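PDB 1J3W: giding protein-mglB from Thermus thermophilus, which probably acts as a molecular adaptor with guanyl-nucleotide exchange activity, as a Roadblock/LC7 protein associated with gliding motility. Local coordinates for residues B[29-34]-B[106-111]; B[93-98]-B[117-122]; B[19-24]-B[43-48]. All blocks are in the same frame, centred on the assembly; numbering follows the deposited sequence.

Interaction 1. Residues B[29-34]-B[106-111]; sequences ARYALL and VLVFDE
Strands 31-34 and 106-109 run antiparallel, their axes 4.8 Å apart at an angle of 167°. The tight part is the strand pairing itself. Leu33 and Val106 form a hydrogen-bonded pair, joined N to O in both directions, with the Val106 N to Leu33 O bond at 2.8 Å. In the non-hydrogen-bonded pair between Leu33-Val106 and Tyr31-Val108, Ala32 CB meets the Leu107 methyl CD2 at 3.5 Å, closer than usual for two carbons; this face lies under helix 10-27. On the other face, Leu33 CD1 lies alongside Val106, while the Tyr31 and Val108 side chains cross obliquely, CD2 meeting CB; helix 56-69 covers Leu33, Val106 and Val108. Strand 103-109 is the middle of the five strands of the Roadblock/LC7 sheet, and a classic beta bulge ends its pairing with 31-36: Arg30 and Tyr31 both face Val108, whose O takes Arg30 N at 2.8 Å and Tyr31 N at 3.2 Å, the second bond straighter (167°). On the more open side, partly exposed Arg30 extends from the bulge into a salt bridge, NE (2.8 Å) and NH2 both gripping Asp110 OD1 side-on. Guanidinium and carboxylate planes stand 89° apart; Asp110 OD2 is hydrogen-bonded to Thr112 OG1.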
ATOM      1  N   ALA B  29      15.717  22.740  -0.754  1.00  8.72           N
ATOM      2  CA  ALA B  29      15.502  21.358  -1.184  1.00  8.61           C
ATOM      3  C   ALA B  29      16.281  21.030  -2.456  1.00  8.83           C
ATOM      4  O   ALA B  29      16.690  21.925  -3.200  1.00 10.30           O
ATOM      5  CB  ALA B  29      14.014  21.098  -1.414  1.00  9.38           C
ATOM      6  N   ARG B  30      16.469  19.737  -2.703  1.00  8.66           N
ATOM      7  CA  ARG B  30      17.195  19.273  -3.877  1.00  8.70           C
ATOM      8  C   ARG B  30      16.332  19.190  -5.123  1.00  8.65           C
ATOM      9  O   ARG B  30      16.709  19.682  -6.186  1.00  8.67           O
ATOM     10  CB  ARG B  30      17.778  17.876  -3.644  1.00 10.39           C
ATOM     11  CG  ARG B  30      18.898  17.774  -2.636  1.00 12.99           C
ATOM     12  CD  ARG B  30      19.518  16.380  -2.722  1.00 16.07           C
ATOM     13  NE  ARG B  30      20.657  16.219  -1.826  1.00 20.15           N
ATOM     14  CZ  ARG B  30      21.489  15.185  -1.863  1.00 19.48           C
ATOM     15  NH1 ARG B  30      21.314  14.221  -2.758  1.00 22.85           N
ATOM     16  NH2 ARG B  30      22.487  15.105  -0.991  1.00 22.56           N
ATOM     17  N   TYR B  31      15.177  18.544  -4.993  1.00  8.68           N
ATOM     18  CA  TYR B  31      14.307  18.337  -6.143  1.00  9.28           C
ATOM     19  C   TYR B  31      12.862  18.653  -5.820  1.00  8.12           C
ATOM     20  O   TYR B  31      12.393  18.403  -4.705  1.00  8.42           O
ATOM     21  CB  TYR B  31      14.419  16.875  -6.613  1.00  9.85           C
ATOM     22  CG  TYR B  31      15.836  16.331  -6.605  1.00 10.55           C
ATOM     23  CD1 TYR B  31      16.835  16.923  -7.378  1.00  9.98           C
ATOM     24  CD2 TYR B  31      16.189  15.257  -5.784  1.00 10.44           C
ATOM     25  CE1 TYR B  31      18.152  16.471  -7.324  1.00  9.79           C
ATOM     26  CE2 TYR B  31      17.507  14.796  -5.724  1.00 10.91           C
ATOM     27  CZ  TYR B  31      18.480  15.412  -6.495  1.00  9.01           C
ATOM     28  OH  TYR B  31      19.787  14.983  -6.416  1.00 12.52           O
ATOM     29  N   ALA B  32      12.160  19.198  -6.804  1.00  8.04           N
ATOM     30  CA  ALA B  32      10.754  19.551  -6.646  1.00  8.66           C
ATOM     31  C   ALA B  32       9.979  19.026  -7.840  1.00  9.21           C
ATOM     32  O   ALA B  32      10.389  19.211  -8.986  1.00 10.17           O
ATOM     33  CB  ALA B  32      10.602  21.059  -6.545  1.00 10.09           C
ATOM     34  N   LEU B  33       8.858  18.365  -7.581  1.00  8.49           N
ATOM     35  CA  LEU B  33       8.054  17.824  -8.668  1.00 10.39           C
ATOM     36  C   LEU B  33       6.574  17.974  -8.419  1.00 10.02           C
ATOM     37  O   LEU B  33       6.126  18.016  -7.272  1.00 10.25           O
ATOM     38  CB  LEU B  33       8.300  16.324  -8.853  1.00 14.01           C
ATOM     39  CG  LEU B  33       9.668  15.665  -8.916  1.00 15.20           C
ATOM     40  CD1 LEU B  33      10.234  15.516  -7.508  1.00 12.33           C
ATOM     41  CD2 LEU B  33       9.508  14.287  -9.556  1.00 15.71           C
ATOM     42  N   LEU B  34       5.819  18.063  -9.508  1.00 10.41           N
ATOM     43  CA  LEU B  34       4.407  18.017  -9.428  1.00 10.77           C
ATOM     44  C   LEU B  34       4.019  16.812 -10.205  1.00 10.76           C
ATOM     45  O   LEU B  34       4.395  16.639 -11.356  1.00 11.30           O
ATOM     46  CB  LEU B  34       3.844  19.268 -10.101  1.00 10.64           C
ATOM     47  CG  LEU B  34       2.316  19.267 -10.131  1.00 12.88           C
ATOM     48  CD1 LEU B  34       1.709  19.488  -8.744  1.00 15.07           C
ATOM     49  CD2 LEU B  34       1.736  20.356 -11.031  1.00 15.35           C
ATOM     50  N   VAL B 106       5.891  17.250  -4.573  1.00  9.37           N
ATOM     51  CA  VAL B 106       6.906  16.418  -3.938  1.00  8.98           C
ATOM     52  C   VAL B 106       8.215  17.195  -3.805  1.00  9.04           C
ATOM     53  O   VAL B 106       8.692  17.779  -4.772  1.00  9.08           O
ATOM     54  CB  VAL B 106       7.198  15.150  -4.775  1.00  8.27           C
ATOM     55  CG1 VAL B 106       8.256  14.296  -4.080  1.00  9.59           C
ATOM     56  CG2 VAL B 106       5.908  14.352  -4.990  1.00 11.44           C
ATOM     57  N   LEU B 107       8.773  17.228  -2.598  1.00  9.33           N
ATOM     58  CA  LEU B 107      10.056  17.889  -2.375  1.00  7.78           C
ATOM     59  C   LEU B 107      10.993  16.877  -1.743  1.00  8.41           C
ATOM     60  O   LEU B 107      10.642  16.227  -0.758  1.00  9.22           O
ATOM     61  CB  LEU B 107       9.924  19.091  -1.436  1.00  8.96           C
ATOM     62  CG  LEU B 107       9.062  20.267  -1.899  1.00  8.51           C
ATOM     63  CD1 LEU B 107       9.029  21.348  -0.819  1.00 10.68           C
ATOM     64  CD2 LEU B 107       9.636  20.841  -3.192  1.00 10.90           C
ATOM     65  N   VAL B 108      12.174  16.723  -2.328  1.00  8.57           N
ATOM     66  CA  VAL B 108      13.192  15.822  -1.796  1.00  9.07           C
ATOM     67  C   VAL B 108      14.256  16.750  -1.233  1.00  9.66           C
ATOM     68  O   VAL B 108      14.724  17.660  -1.927  1.00  9.25           O
ATOM     69  CB  VAL B 108      13.810  14.945  -2.897  1.00  9.20           C
ATOM     70  CG1 VAL B 108      14.982  14.144  -2.327  1.00 10.10           C
ATOM     71  CG2 VAL B 108      12.751  14.013  -3.467  1.00 12.49           C
ATOM     72  N   PHE B 109      14.643  16.527   0.017  1.00  9.31           N
ATOM     73  CA  PHE B 109      15.615  17.412   0.641  1.00  9.56           C
ATOM     74  C   PHE B 109      16.611  16.675   1.511  1.00 11.71           C
ATOM     75  O   PHE B 109      16.412  15.507   1.848  1.00 13.05           O
ATOM     76  CB  PHE B 109      14.869  18.476   1.466  1.00 11.56           C
ATOM     77  CG  PHE B 109      14.004  17.911   2.574  1.00 10.91           C
ATOM     78  CD1 PHE B 109      14.510  17.751   3.862  1.00 12.10           C
ATOM     79  CD2 PHE B 109      12.679  17.542   2.328  1.00 12.18           C
ATOM     80  CE1 PHE B 109      13.711  17.231   4.890  1.00 13.85           C
ATOM     81  CE2 PHE B 109      11.875  17.023   3.345  1.00 12.12           C
ATOM     82  CZ  PHE B 109      12.388  16.867   4.626  1.00 13.14           C
ATOM     83  N   ASP B 110      17.704  17.353   1.837  1.00 11.39           N
ATOM     84  CA  ASP B 110      18.724  16.782   2.705  1.00 12.90           C
ATOM     85  C   ASP B 110      18.885  17.695   3.917  1.00 13.63           C
ATOM     86  O   ASP B 110      18.027  18.550   4.171  1.00 13.50           O
ATOM     87  CB  ASP B 110      20.049  16.561   1.941  1.00 13.48           C
ATOM     88  CG  ASP B 110      20.660  17.842   1.402  1.00 13.81           C
ATOM     89  OD1 ASP B 110      21.410  17.763   0.404  1.00 15.49           O
ATOM     90  OD2 ASP B 110      20.417  18.915   1.971  1.00 13.92           O
ATOM     91  N   GLU B 111      19.957  17.513   4.680  1.00 15.01           N
ATOM     92  CA  GLU B 111      20.163  18.317   5.880  1.00 17.80           C
ATOM     93  C   GLU B 111      20.317  19.814   5.644  1.00 16.17           C
ATOM     94  O   GLU B 111      20.175  20.603   6.577  1.00 17.36           O
ATOM     95  CB  GLU B 111      21.376  17.808   6.666  1.00 21.40           C
ATOM     96  CG  GLU B 111      22.641  17.695   5.840  1.00 27.20           C
ATOM     97  CD  GLU B 111      22.900  16.279   5.380  1.00 30.90           C
ATOM     98  OE1 GLU B 111      23.393  15.476   6.203  1.00 32.20           O
ATOM     99  OE2 GLU B 111      22.600  15.966   4.207  1.00 30.42           O
TER

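Interaction 2. Residues B[93-98]-B[117-122]; sequences GLYVDE and KVKLHG
This is a buried helix-on-sheet contact, in which the early turns of helix 115-135 lie over strand 93-98. The segment axes pass 9.8 Å apart and are inclined by only 22°, so helix and strand run nearly the same way, and one large side chain, Tyr95, fills most of the gap. Its CG stands anti to the backbone N (chi1 174°), which sends the ring from the strand towards the helix. The contact follows the ring outwards. At its base, Val118 CG1 lies 3.8 Å from Tyr95 CB, and the two side chains slide past each other in opposite directions. Farther along, Tyr95 CE1 is 4.1 Å from Lys119 CA, and Tyr95 CE2 is 3.9 Å from Gly122 CA. Gly122, with no side chain, brings its backbone directly to the ring. At the tip, Tyr95 OH sits 3.8 Å from Gly122 C, but its hydrogen bond goes to Glu84 OE2 on the adjacent strand 84-88, fixing the end of the ring. Asp97 also points at the helix, yet its OD2 is 4.5 Å from Gly122 O; that oxygen forms a salt bridge with Lys123 NZ and a hydrogen bond with Ser126 OG, farther along the helix. Phe109 supports Val118 from strand 103-109, and Leu115 of the second subunit packs on Lys119. This is the helix-on-sheet packing of the Roadblock/LC7 fold, whose antiparallel sheet here carries helices 10-27 and 115-135 on the same face.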
ATOM      1  N   GLY B  93      15.131  13.468   3.284  1.00 11.03           N
ATOM      2  CA  GLY B  93      13.743  13.616   3.673  1.00 11.54           C
ATOM      3  C   GLY B  93      12.849  13.795   2.457  1.00  9.70           C
ATOM      4  O   GLY B  93      13.308  14.156   1.364  1.00  9.47           O
ATOM      5  N   LEU B  94      11.562  13.542   2.658  1.00  9.32           N
ATOM      6  CA  LEU B  94      10.569  13.651   1.602  1.00  9.69           C
ATOM      7  C   LEU B  94       9.337  14.371   2.133  1.00 10.59           C
ATOM      8  O   LEU B  94       8.812  14.021   3.188  1.00 11.13           O
ATOM      9  CB  LEU B  94      10.181  12.245   1.125  1.00 12.04           C
ATOM     10  CG  LEU B  94       9.140  12.083   0.020  1.00 15.17           C
ATOM     11  CD1 LEU B  94       9.709  12.582  -1.292  1.00 17.74           C
ATOM     12  CD2 LEU B  94       8.757  10.610  -0.098  1.00 15.72           C
ATOM     13  N   TYR B  95       8.897  15.390   1.407  1.00  9.05           N
ATOM     14  CA  TYR B  95       7.709  16.157   1.762  1.00  8.52           C
ATOM     15  C   TYR B  95       6.729  16.013   0.609  1.00 10.58           C
ATOM     16  O   TYR B  95       7.083  16.254  -0.545  1.00 10.53           O
ATOM     17  CB  TYR B  95       8.052  17.639   1.935  1.00  9.94           C
ATOM     18  CG  TYR B  95       6.854  18.535   2.153  1.00  9.83           C
ATOM     19  CD1 TYR B  95       6.312  18.707   3.421  1.00 12.73           C
ATOM     20  CD2 TYR B  95       6.257  19.206   1.083  1.00 11.96           C
ATOM     21  CE1 TYR B  95       5.207  19.526   3.630  1.00 12.69           C
ATOM     22  CE2 TYR B  95       5.145  20.029   1.281  1.00 12.59           C
ATOM     23  CZ  TYR B  95       4.628  20.181   2.557  1.00 13.57           C
ATOM     24  OH  TYR B  95       3.520  20.977   2.764  1.00 15.90           O
ATOM     25  N   VAL B  96       5.505  15.605   0.921  1.00  8.42           N
ATOM     26  CA  VAL B  96       4.471  15.456  -0.089  1.00  9.39           C
ATOM     27  C   VAL B  96       3.214  16.166   0.397  1.00  9.68           C
ATOM     28  O   VAL B  96       2.803  15.997   1.546  1.00 10.45           O
ATOM     29  CB  VAL B  96       4.140  13.972  -0.344  1.00  8.74           C
ATOM     30  CG1 VAL B  96       3.072  13.851  -1.422  1.00 11.00           C
ATOM     31  CG2 VAL B  96       5.395  13.227  -0.760  1.00 11.95           C
ATOM     32  N   ASP B  97       2.609  16.970  -0.470  1.00  9.92           N
ATOM     33  CA  ASP B  97       1.397  17.682  -0.098  1.00 10.70           C
ATOM     34  C   ASP B  97       0.461  17.721  -1.296  1.00 12.77           C
ATOM     35  O   ASP B  97       0.900  17.806  -2.441  1.00 13.59           O
ATOM     36  CB  ASP B  97       1.740  19.104   0.367  1.00 13.13           C
ATOM     37  CG  ASP B  97       0.565  19.805   1.039  1.00 17.16           C
ATOM     38  OD1 ASP B  97      -0.345  19.117   1.551  1.00 19.70           O
ATOM     39  OD2 ASP B  97       0.561  21.050   1.070  1.00 24.15           O
ATOM     40  N   GLU B  98      -0.833  17.628  -1.028  1.00 12.81           N
ATOM     41  CA  GLU B  98      -1.818  17.662  -2.093  1.00 15.21           C
ATOM     42  C   GLU B  98      -1.821  19.004  -2.801  1.00 15.25           C
ATOM     43  O   GLU B  98      -1.777  20.060  -2.162  1.00 17.38           O
ATOM     44  CB  GLU B  98      -3.217  17.387  -1.537  1.00 17.94           C
ATOM     45  CG  GLU B  98      -3.537  15.922  -1.340  1.00 22.41           C
ATOM     46  CD  GLU B  98      -4.979  15.700  -0.925  1.00 24.43           C
ATOM     47  OE1 GLU B  98      -5.874  16.326  -1.529  1.00 29.19           O
ATOM     48  OE2 GLU B  98      -5.216  14.895  -0.003  1.00 28.36           O
ATOM     49  N   LYS B 117      11.377  25.530   6.809  1.00 13.04           N
ATOM     50  CA  LYS B 117      11.292  26.227   5.529  1.00 13.45           C
ATOM     51  C   LYS B 117      10.608  25.319   4.510  1.00 12.28           C
ATOM     52  O   LYS B 117       9.785  25.763   3.707  1.00 11.72           O
ATOM     53  CB  LYS B 117      12.692  26.591   5.027  1.00 16.22           C
ATOM     54  CG  LYS B 117      13.452  27.592   5.887  1.00 20.83           C
ATOM     55  CD  LYS B 117      12.963  29.011   5.673  1.00 25.45           C
ATOM     56  CE  LYS B 117      13.898  30.011   6.344  1.00 26.56           C
ATOM     57  NZ  LYS B 117      13.579  31.408   5.951  1.00 30.29           N
ATOM     58  N   VAL B 118      10.953  24.036   4.543  1.00 11.24           N
ATOM     59  CA  VAL B 118      10.357  23.075   3.628  1.00 12.37           C
ATOM     60  C   VAL B 118       8.837  23.057   3.767  1.00 12.63           C
ATOM     61  O   VAL B 118       8.111  23.116   2.774  1.00 12.83           O
ATOM     62  CB  VAL B 118      10.912  21.649   3.890  1.00 11.54           C
ATOM     63  CG1 VAL B 118      10.118  20.621   3.098  1.00 12.36           C
ATOM     64  CG2 VAL B 118      12.384  21.586   3.495  1.00 11.69           C
ATOM     65  N   LYS B 119       8.356  22.993   5.001  1.00 13.36           N
ATOM     66  CA  LYS B 119       6.919  22.944   5.237  1.00 14.72           C
ATOM     67  C   LYS B 119       6.211  24.260   4.954  1.00 13.84           C
ATOM     68  O   LYS B 119       5.103  24.272   4.407  1.00 14.86           O
ATOM     69  CB  LYS B 119       6.648  22.487   6.667  1.00 16.76           C
ATOM     70  CG  LYS B 119       7.274  21.129   6.964  1.00 20.11           C
ATOM     71  CD  LYS B 119       6.733  20.514   8.236  1.00 22.35           C
ATOM     72  CE  LYS B 119       5.292  20.069   8.058  1.00 24.96           C
ATOM     73  NZ  LYS B 119       4.765  19.459   9.305  1.00 26.06           N
ATOM     74  N   LEU B 120       6.851  25.366   5.319  1.00 13.32           N
ATOM     75  CA  LEU B 120       6.274  26.687   5.093  1.00 13.98           C
ATOM     76  C   LEU B 120       6.107  26.960   3.601  1.00 13.09           C
ATOM     77  O   LEU B 120       5.000  27.185   3.111  1.00 12.85           O
ATOM     78  CB  LEU B 120       7.175  27.763   5.710  1.00 16.52           C
ATOM     79  CG  LEU B 120       6.785  29.222   5.447  1.00 21.49           C
ATOM     80  CD1 LEU B 120       5.432  29.492   6.055  1.00 24.43           C
ATOM     81  CD2 LEU B 120       7.831  30.158   6.037  1.00 23.12           C
ATOM     82  N   HIS B 121       7.215  26.923   2.873  1.00 11.78           N
ATOM     83  CA  HIS B 121       7.172  27.198   1.446  1.00 11.53           C
ATOM     84  C   HIS B 121       6.580  26.047   0.644  1.00 11.37           C
ATOM     85  O   HIS B 121       6.047  26.252  -0.448  1.00 12.93           O
ATOM     86  CB  HIS B 121       8.575  27.578   0.974  1.00 11.75           C
ATOM     87  CG  HIS B 121       9.098  28.813   1.640  1.00 13.07           C
ATOM     88  ND1 HIS B 121       8.664  30.078   1.305  1.00 13.81           N
ATOM     89  CD2 HIS B 121       9.953  28.973   2.679  1.00 13.08           C
ATOM     90  CE1 HIS B 121       9.227  30.962   2.108  1.00 14.07           C
ATOM     91  NE2 HIS B 121      10.014  30.318   2.952  1.00 15.29           N
ATOM     92  N   GLY B 122       6.665  24.836   1.192  1.00 12.28           N
ATOM     93  CA  GLY B 122       6.075  23.691   0.526  1.00 12.43           C
ATOM     94  C   GLY B 122       4.562  23.850   0.516  1.00 11.40           C
ATOM     95  O   GLY B 122       3.911  23.571  -0.483  1.00 12.13           O
TER

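Interaction 3. Residues B[19-24]-B[43-48]; sequences VLEETL and AHKEAL
Leu20 and Leu24 share one conformation, CG anti to the carbonyl carbon (chi1 -63° and -72°) with chi2 extended, and each thereby sends CD1 down from helix 19-24 onto the backbone of strand 43-46. Leu20 CD1 rests 3.7 Å from Ala43 O and also touches Ala43 CB. One turn later, Leu24 CD1 comes within 3.5 Å of Lys45 O and lies against the peptide joining Glu46 to Ala47. Lys45 rises between the two leucines: its CB is 4.1 Å from Leu20 CB and 4.0 Å from Leu24 CD1. A bend at chi2 then turns the lysine chain alongside Glu21, pointing the same way, with Lys45 CG 3.8 Å from Glu21 CG. Their charged ends, Glu21 OE1 and Lys45 NZ, stay 4.3 Å apart, beyond a salt bridge, so attraction there is probably only long-range. The opposite face of the strand carries His44 and Glu46, joined by a nearly straight bond (165°) from His44 ND1 to the syn lone pair of Glu46 OE2; Leu56, at the start of helix 56-69, touches both. Helix 10-27 thus covers one face of strand 41-46, outermost within this chain, in the alpha-beta-beta unit that begins the domain.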
ATOM      1  N   VAL B  19       6.865  28.131  -9.856  1.00 12.52           N
ATOM      2  CA  VAL B  19       6.599  27.813  -8.460  1.00 11.46           C
ATOM      3  C   VAL B  19       7.644  26.814  -7.965  1.00 10.97           C
ATOM      4  O   VAL B  19       8.205  26.977  -6.879  1.00 10.84           O
ATOM      5  CB  VAL B  19       5.199  27.193  -8.264  1.00 12.49           C
ATOM      6  CG1 VAL B  19       5.036  26.730  -6.819  1.00 13.83           C
ATOM      7  CG2 VAL B  19       4.119  28.216  -8.605  1.00 15.34           C
ATOM      8  N   LEU B  20       7.923  25.789  -8.765  1.00 10.66           N
ATOM      9  CA  LEU B  20       8.898  24.780  -8.357  1.00  9.73           C
ATOM     10  C   LEU B  20      10.283  25.376  -8.160  1.00 10.19           C
ATOM     11  O   LEU B  20      10.955  25.068  -7.175  1.00  9.88           O
ATOM     12  CB  LEU B  20       8.962  23.637  -9.378  1.00  9.54           C
ATOM     13  CG  LEU B  20       7.681  22.816  -9.560  1.00 10.32           C
ATOM     14  CD1 LEU B  20       7.922  21.754 -10.610  1.00 12.16           C
ATOM     15  CD2 LEU B  20       7.257  22.171  -8.244  1.00 10.00           C
ATOM     16  N   GLU B  21      10.707  26.229  -9.088  1.00 10.23           N
ATOM     17  CA  GLU B  21      12.015  26.865  -8.996  1.00 12.57           C
ATOM     18  C   GLU B  21      12.125  27.750  -7.759  1.00 12.08           C
ATOM     19  O   GLU B  21      13.126  27.705  -7.038  1.00 12.47           O
ATOM     20  CB  GLU B  21      12.284  27.694 -10.256  1.00 14.30           C
ATOM     21  CG  GLU B  21      12.502  26.845 -11.496  1.00 20.59           C
ATOM     22  CD  GLU B  21      12.532  27.659 -12.774  1.00 23.94           C
ATOM     23  OE1 GLU B  21      12.945  27.104 -13.816  1.00 27.06           O
ATOM     24  OE2 GLU B  21      12.139  28.845 -12.743  1.00 26.65           O
ATOM     25  N   GLU B  22      11.098  28.556  -7.519  1.00 11.65           N
ATOM     26  CA  GLU B  22      11.088  29.446  -6.364  1.00 12.74           C
ATOM     27  C   GLU B  22      11.099  28.641  -5.070  1.00 12.06           C
ATOM     28  O   GLU B  22      11.781  28.999  -4.109  1.00 12.01           O
ATOM     29  CB  GLU B  22       9.846  30.342  -6.405  1.00 15.71           C
ATOM     30  CG  GLU B  22       9.819  31.294  -7.593  1.00 22.04           C
ATOM     31  CD  GLU B  22       8.490  32.009  -7.737  1.00 26.34           C
ATOM     32  OE1 GLU B  22       8.361  32.846  -8.658  1.00 29.26           O
ATOM     33  OE2 GLU B  22       7.573  31.733  -6.935  1.00 30.07           O
ATOM     34  N   THR B  23      10.354  27.541  -5.051  1.00 10.17           N
ATOM     35  CA  THR B  23      10.281  26.706  -3.858  1.00 10.03           C
ATOM     36  C   THR B  23      11.646  26.094  -3.530  1.00  9.53           C
ATOM     37  O   THR B  23      12.020  25.990  -2.361  1.00 10.40           O
ATOM     38  CB  THR B  23       9.211  25.618  -4.035  1.00 10.35           C
ATOM     39  OG1 THR B  23       7.948  26.257  -4.289  1.00 11.21           O
ATOM     40  CG2 THR B  23       9.071  24.777  -2.770  1.00 10.88           C
ATOM     41  N   LEU B  24      12.395  25.696  -4.554  1.00 10.19           N
ATOM     42  CA  LEU B  24      13.724  25.139  -4.313  1.00  9.92           C
ATOM     43  C   LEU B  24      14.608  26.202  -3.664  1.00 10.38           C
ATOM     44  O   LEU B  24      15.325  25.922  -2.707  1.00 11.56           O
ATOM     45  CB  LEU B  24      14.359  24.667  -5.623  1.00 10.61           C
ATOM     46  CG  LEU B  24      13.749  23.404  -6.237  1.00 10.43           C
ATOM     47  CD1 LEU B  24      14.311  23.203  -7.627  1.00 12.79           C
ATOM     48  CD2 LEU B  24      14.054  22.190  -5.356  1.00 12.76           C
ATOM     49  N   ALA B  43       5.617  18.113 -14.053  1.00 11.90           N
ATOM     50  CA  ALA B  43       6.649  19.143 -14.145  1.00 11.04           C
ATOM     51  C   ALA B  43       7.661  18.861 -13.041  1.00 11.19           C
ATOM     52  O   ALA B  43       7.295  18.365 -11.972  1.00 10.32           O
ATOM     53  CB  ALA B  43       6.043  20.530 -13.952  1.00 12.64           C
ATOM     54  N   HIS B  44       8.931  19.151 -13.296  1.00 10.35           N
ATOM     55  CA  HIS B  44       9.957  18.919 -12.289  1.00 10.10           C
ATOM     56  C   HIS B  44      11.134  19.856 -12.484  1.00 10.27           C
ATOM     57  O   HIS B  44      11.474  20.215 -13.610  1.00 11.84           O
ATOM     58  CB  HIS B  44      10.438  17.462 -12.321  1.00 10.94           C
ATOM     59  CG  HIS B  44      11.177  17.087 -13.567  1.00  9.83           C
ATOM     60  ND1 HIS B  44      12.529  17.304 -13.728  1.00 11.99           N
ATOM     61  CD2 HIS B  44      10.750  16.507 -14.713  1.00 12.68           C
ATOM     62  CE1 HIS B  44      12.903  16.870 -14.918  1.00 14.15           C
ATOM     63  NE2 HIS B  44      11.842  16.382 -15.537  1.00 12.02           N
ATOM     64  N   LYS B  45      11.734  20.264 -11.371  1.00 10.13           N
ATOM     65  CA  LYS B  45      12.893  21.144 -11.388  1.00  9.83           C
ATOM     66  C   LYS B  45      13.869  20.689 -10.319  1.00  9.79           C
ATOM     67  O   LYS B  45      13.466  20.173  -9.272  1.00  9.75           O
ATOM     68  CB  LYS B  45      12.471  22.596 -11.150  1.00 11.26           C
ATOM     69  CG  LYS B  45      11.738  23.190 -12.345  1.00 15.14           C
ATOM     70  CD  LYS B  45      12.654  23.256 -13.563  1.00 17.89           C
ATOM     71  CE  LYS B  45      11.856  23.378 -14.853  1.00 21.88           C
ATOM     72  NZ  LYS B  45      12.739  23.493 -16.054  1.00 24.40           N
ATOM     73  N   GLU B  46      15.155  20.869 -10.593  1.00 10.10           N
ATOM     74  CA  GLU B  46      16.197  20.455  -9.665  1.00 10.55           C
ATOM     75  C   GLU B  46      17.067  21.638  -9.301  1.00 11.08           C
ATOM     76  O   GLU B  46      17.268  22.540 -10.115  1.00 13.47           O
ATOM     77  CB  GLU B  46      17.069  19.368 -10.299  1.00 12.02           C
ATOM     78  CG  GLU B  46      16.324  18.084 -10.674  1.00 13.57           C
ATOM     79  CD  GLU B  46      15.461  18.231 -11.916  1.00 15.61           C
ATOM     80  OE1 GLU B  46      16.012  18.547 -12.996  1.00 17.97           O
ATOM     81  OE2 GLU B  46      14.234  18.025 -11.815  1.00 13.43           O
ATOM     82  N   ALA B  47      17.576  21.643  -8.074  1.00 11.00           N
ATOM     83  CA  ALA B  47      18.446  22.731  -7.636  1.00 11.56           C
ATOM     84  C   ALA B  47      19.740  22.658  -8.433  1.00 13.53           C
ATOM     85  O   ALA B  47      20.272  21.578  -8.662  1.00 14.07           O
ATOM     86  CB  ALA B  47      18.739  22.604  -6.151  1.00 12.06           C
ATOM     87  N   LEU B  48      20.248  23.815  -8.846  1.00 16.94           N
ATOM     88  CA  LEU B  48      21.473  23.860  -9.632  1.00 19.52           C
ATOM     89  C   LEU B  48      22.664  23.213  -8.930  1.00 18.81           C
ATOM     90  O   LEU B  48      23.546  22.653  -9.578  1.00 20.18           O
ATOM     91  CB  LEU B  48      21.804  25.315  -9.983  1.00 22.65           C
ATOM     92  CG  LEU B  48      20.769  26.042 -10.847  1.00 27.17           C
ATOM     93  CD1 LEU B  48      21.217  27.477 -11.082  1.00 28.46           C
ATOM     94  CD2 LEU B  48      20.603  25.311 -12.174  1.00 29.13           C
TER

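From the N terminus, helix 10-27 leads into strand 31-36, which turns back as strand 41-46; interaction 3 closes this first loop by bringing 43-48 under the helix. Interaction 1 spans a much longer loop, with 71 intervening residues, joining 29-34 to 106-111, and it crosses interaction 3 because 29-34 lies between that contact's segments. Interaction 2 opens at 93-98, inside the long loop, and closes at 117-122 beyond it, so it crosses interaction 1 and follows interaction 3 in series. Backbone bonds, probably Arg30 O to Ala47 N and Leu107 N to Tyr95 O, join the strands of all three contacts in one sheet, with the helices of interactions 2 and 3 packed on it.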